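Local coordinates for tapirin (Caldicellulosiruptor hydrothermalis, PDB 6N2C), which probably binds cellulose through its C-terminal beta-helix domain, which carries a zinc ion and is thought to help the thermophilic bacterium adhere to plant biomass, at residues Ser485-Gly490 and Gln557-Tyr562. Numbering follows the deposited sequence.
Sequences SLVSTG and QPLIDY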
ATOM      1  N   SER A 485      10.408 -28.372  13.187  0.53 16.04           N
ATOM      2  CA  SER A 485       9.541 -28.195  11.985  0.53 15.07           C
ATOM      3  C   SER A 485       8.298 -29.035  12.149  0.53 15.16           C
ATOM      4  O   SER A 485       8.286 -30.012  12.905  0.53 13.51           O
ATOM      5  CB  SER A 485      10.237 -28.573  10.680  0.53 17.03           C
ATOM      6  OG  SER A 485      11.496 -27.929  10.466  0.53 18.92           O
ATOM      7  N   LEU A 486       7.237 -28.630  11.429  1.00 15.35           N
ATOM      8  CA  LEU A 486       6.018 -29.386  11.308  1.00 17.28           C
ATOM      9  C   LEU A 486       5.420 -29.113   9.946  1.00 15.69           C
ATOM     10  O   LEU A 486       5.186 -27.946   9.569  1.00 15.11           O
ATOM     11  CB  LEU A 486       5.052 -29.007  12.457  1.00 19.70           C
ATOM     12  CG  LEU A 486       3.610 -29.506  12.342  1.00 20.62           C
ATOM     13  CD1 LEU A 486       3.619 -31.027  12.424  1.00 20.75           C
ATOM     14  CD2 LEU A 486       2.628 -28.812  13.281  1.00 21.05           C
ATOM     15  N   VAL A 487       5.130 -30.230   9.210  1.00 14.70           N
ATOM     16  CA  VAL A 487       4.366 -30.231   7.986  1.00 15.20           C
ATOM     17  C   VAL A 487       3.113 -31.023   8.369  1.00 17.34           C
ATOM     18  O   VAL A 487       3.260 -32.186   8.722  1.00 18.77           O
ATOM     19  CB  VAL A 487       5.053 -30.840   6.750  1.00 14.07           C
ATOM     20  CG1 VAL A 487       4.257 -30.537   5.470  1.00 14.89           C
ATOM     21  CG2 VAL A 487       6.483 -30.243   6.545  1.00 15.07           C
ATOM     22  N   SER A 488       1.942 -30.323   8.345  1.00 14.95           N
ATOM     23  CA  SER A 488       0.731 -30.864   8.926  1.00 16.50           C
ATOM     24  C   SER A 488      -0.417 -30.895   7.958  1.00 19.03           C
ATOM     25  O   SER A 488      -0.658 -29.910   7.275  1.00 15.20           O
ATOM     26  CB  SER A 488       0.351 -30.073  10.139  1.00 16.56           C
ATOM     27  OG  SER A 488      -0.812 -30.668  10.796  1.00 19.46           O
ATOM     28  N   THR A 489      -1.156 -32.029   7.956  1.00 17.61           N
ATOM     29  CA  THR A 489      -2.401 -32.142   7.197  1.00 20.78           C
ATOM     30  C   THR A 489      -3.504 -31.415   7.957  1.00 21.29           C
ATOM     31  O   THR A 489      -4.581 -31.163   7.365  1.00 23.02           O
ATOM     32  CB  THR A 489      -2.843 -33.607   6.974  1.00 21.50           C
ATOM     33  OG1 THR A 489      -2.968 -34.219   8.251  1.00 21.02           O
ATOM     34  CG2 THR A 489      -1.886 -34.398   6.132  1.00 23.00           C
ATOM     35  N   GLY A 490      -3.314 -31.069   9.225  1.00 21.99           N
ATOM     36  CA  GLY A 490      -4.337 -30.444  10.009  1.00 30.04           C
ATOM     37  C   GLY A 490      -5.329 -31.430  10.653  1.00 36.34           C
ATOM     38  O   GLY A 490      -6.265 -31.011  11.270  1.00 48.74           O
ATOM     39  N   GLN A 557      17.463 -26.400   5.191  1.00 17.07           N
ATOM     40  CA  GLN A 557      17.533 -27.023   3.883  1.00 17.47           C
ATOM     41  C   GLN A 557      16.838 -28.375   3.832  1.00 15.59           C
ATOM     42  O   GLN A 557      16.244 -28.642   2.807  1.00 17.96           O
ATOM     43  CB  GLN A 557      18.995 -27.081   3.377  1.00 19.44           C
ATOM     44  CG  GLN A 557      19.078 -27.482   1.899  1.00 17.99           C
ATOM     45  CD  GLN A 557      18.408 -26.468   1.000  1.00 17.50           C
ATOM     46  OE1 GLN A 557      18.692 -25.294   1.056  1.00 22.49           O
ATOM     47  NE2 GLN A 557      17.586 -26.941   0.125  1.00 22.71           N
ATOM     48  N   PRO A 558      16.916 -29.208   4.864  1.00 16.34           N
ATOM     49  CA  PRO A 558      16.253 -30.525   4.789  1.00 18.01           C
ATOM     50  C   PRO A 558      14.716 -30.365   4.729  1.00 17.16           C
ATOM     51  O   PRO A 558      14.017 -31.161   4.067  1.00 16.19           O
ATOM     52  CB  PRO A 558      16.612 -31.215   6.072  1.00 18.26           C
ATOM     53  CG  PRO A 558      17.714 -30.398   6.680  1.00 22.47           C
ATOM     54  CD  PRO A 558      17.828 -29.110   6.032  1.00 19.64           C
ATOM     55  N   LEU A 559      14.244 -29.263   5.291  1.00 14.63           N
ATOM     56  CA  LEU A 559      12.764 -28.997   5.211  1.00 14.36           C
ATOM     57  C   LEU A 559      12.434 -28.519   3.817  1.00 13.99           C
ATOM     58  O   LEU A 559      11.440 -28.971   3.258  1.00 15.47           O
ATOM     59  CB  LEU A 559      12.315 -28.045   6.336  1.00 14.49           C
ATOM     60  CG  LEU A 559      10.836 -27.573   6.339  1.00 14.10           C
ATOM     61  CD1 LEU A 559      10.013 -28.844   6.630  1.00 13.96           C
ATOM     62  CD2 LEU A 559      10.674 -26.543   7.433  1.00 13.36           C
ATOM     63  N   ILE A 560      13.200 -27.610   3.200  1.00 12.56           N
ATOM     64  CA  ILE A 560      12.979 -27.159   1.881  1.00 14.15           C
ATOM     65  C   ILE A 560      13.033 -28.363   0.896  1.00 14.98           C
ATOM     66  O   ILE A 560      12.173 -28.570   0.022  1.00 15.63           O
ATOM     67  CB  ILE A 560      14.008 -26.136   1.459  1.00 13.44           C
ATOM     68  CG1 ILE A 560      13.857 -24.825   2.277  1.00 12.84           C
ATOM     69  CG2 ILE A 560      13.991 -25.845  -0.028  1.00 14.81           C
ATOM     70  CD1 ILE A 560      14.922 -23.854   2.074  1.00 14.50           C
ATOM     71  N   ASP A 561      14.058 -29.199   1.074  1.00 15.48           N
ATOM     72  CA  ASP A 561      14.203 -30.362   0.197  1.00 18.70           C
ATOM     73  C   ASP A 561      12.947 -31.274   0.289  1.00 17.60           C
ATOM     74  O   ASP A 561      12.471 -31.761  -0.738  1.00 15.58           O
ATOM     75  CB  ASP A 561      15.404 -31.212   0.600  1.00 17.11           C
ATOM     76  CG  ASP A 561      16.740 -30.493   0.334  1.00 16.85           C
ATOM     77  OD1 ASP A 561      16.827 -29.458  -0.338  1.00 24.77           O
ATOM     78  OD2 ASP A 561      17.656 -31.069   0.845  1.00 24.85           O
ATOM     79  N   TYR A 562      12.443 -31.488   1.484  1.00 15.75           N
ATOM     80  CA  TYR A 562      11.220 -32.254   1.667  1.00 15.92           C
ATOM     81  C   TYR A 562      10.031 -31.622   0.966  1.00 16.12           C
ATOM     82  O   TYR A 562       9.294 -32.292   0.144  1.00 17.71           O
ATOM     83  CB  TYR A 562      10.869 -32.463   3.117  1.00 14.72           C
ATOM     84  CG  TYR A 562       9.608 -33.221   3.371  1.00 16.95           C
ATOM     85  CD1 TYR A 562       9.565 -34.622   3.265  1.00 16.91           C
ATOM     86  CD2 TYR A 562       8.393 -32.564   3.576  1.00 16.43           C
ATOM     87  CE1 TYR A 562       8.382 -35.306   3.474  1.00 17.09           C
ATOM     88  CE2 TYR A 562       7.192 -33.231   3.706  1.00 15.74           C
ATOM     89  CZ  TYR A 562       7.192 -34.602   3.721  1.00 16.97           C
ATOM     90  OH  TYR A 562       6.041 -35.266   3.855  1.00 21.42           O
TER
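Leu559 meets the strand with both of its methyl branches, CD2 chiefly against Ser485 and CD1 mainly against Val487, though also near the serine CB. Ser485 occupies two conformers, and in one of them CD2 lies 3.4 Å from its OG, with the serine CB close behind, while CD1 reaches CG2 of Val487 at 3.8 Å. The leucine branches can spread over both residues because CG stands anti to the backbone N (chi1 175°), which carries the fork out from the helix toward the strand. The side chains of Val487 and Leu559 pass each other head to tail. The same valine methyl, CG2, also approaches CE2 of Tyr562, 4.2 Å away and oblique to the ring, so that one branch is shared between an aliphatic and an aromatic neighbour one helical turn apart.

With a methyl as its neighbour across the contact, Ser485 OG in that same conformer hydrogen-bonds to the backbone O of Ile478. Tyr562 likewise has its polar partner outside the contact: its ring borders the valine while its OH hydrogen-bonds to Glu473, tying the far end of the ring to the segment leading into the strand. Leu559 also touches Phe515 and Ile517 of the adjoining strand 513-518. Replacing Leu559 by an alanine would probably open a gap between Ser485 and Val487 on one side and the helix on the other, leaving the valine methyl with Tyr562 as its remaining neighbour here.

The segment axes run nearly parallel, 15° apart, with a closest approach of 10.3 Å, a separation bridged by side chains alone. The whole is a helix packed largely by apolar side chains, with a serine at one end, against an outermost strand of a parallel beta-helix, the fold of this tapirin domain.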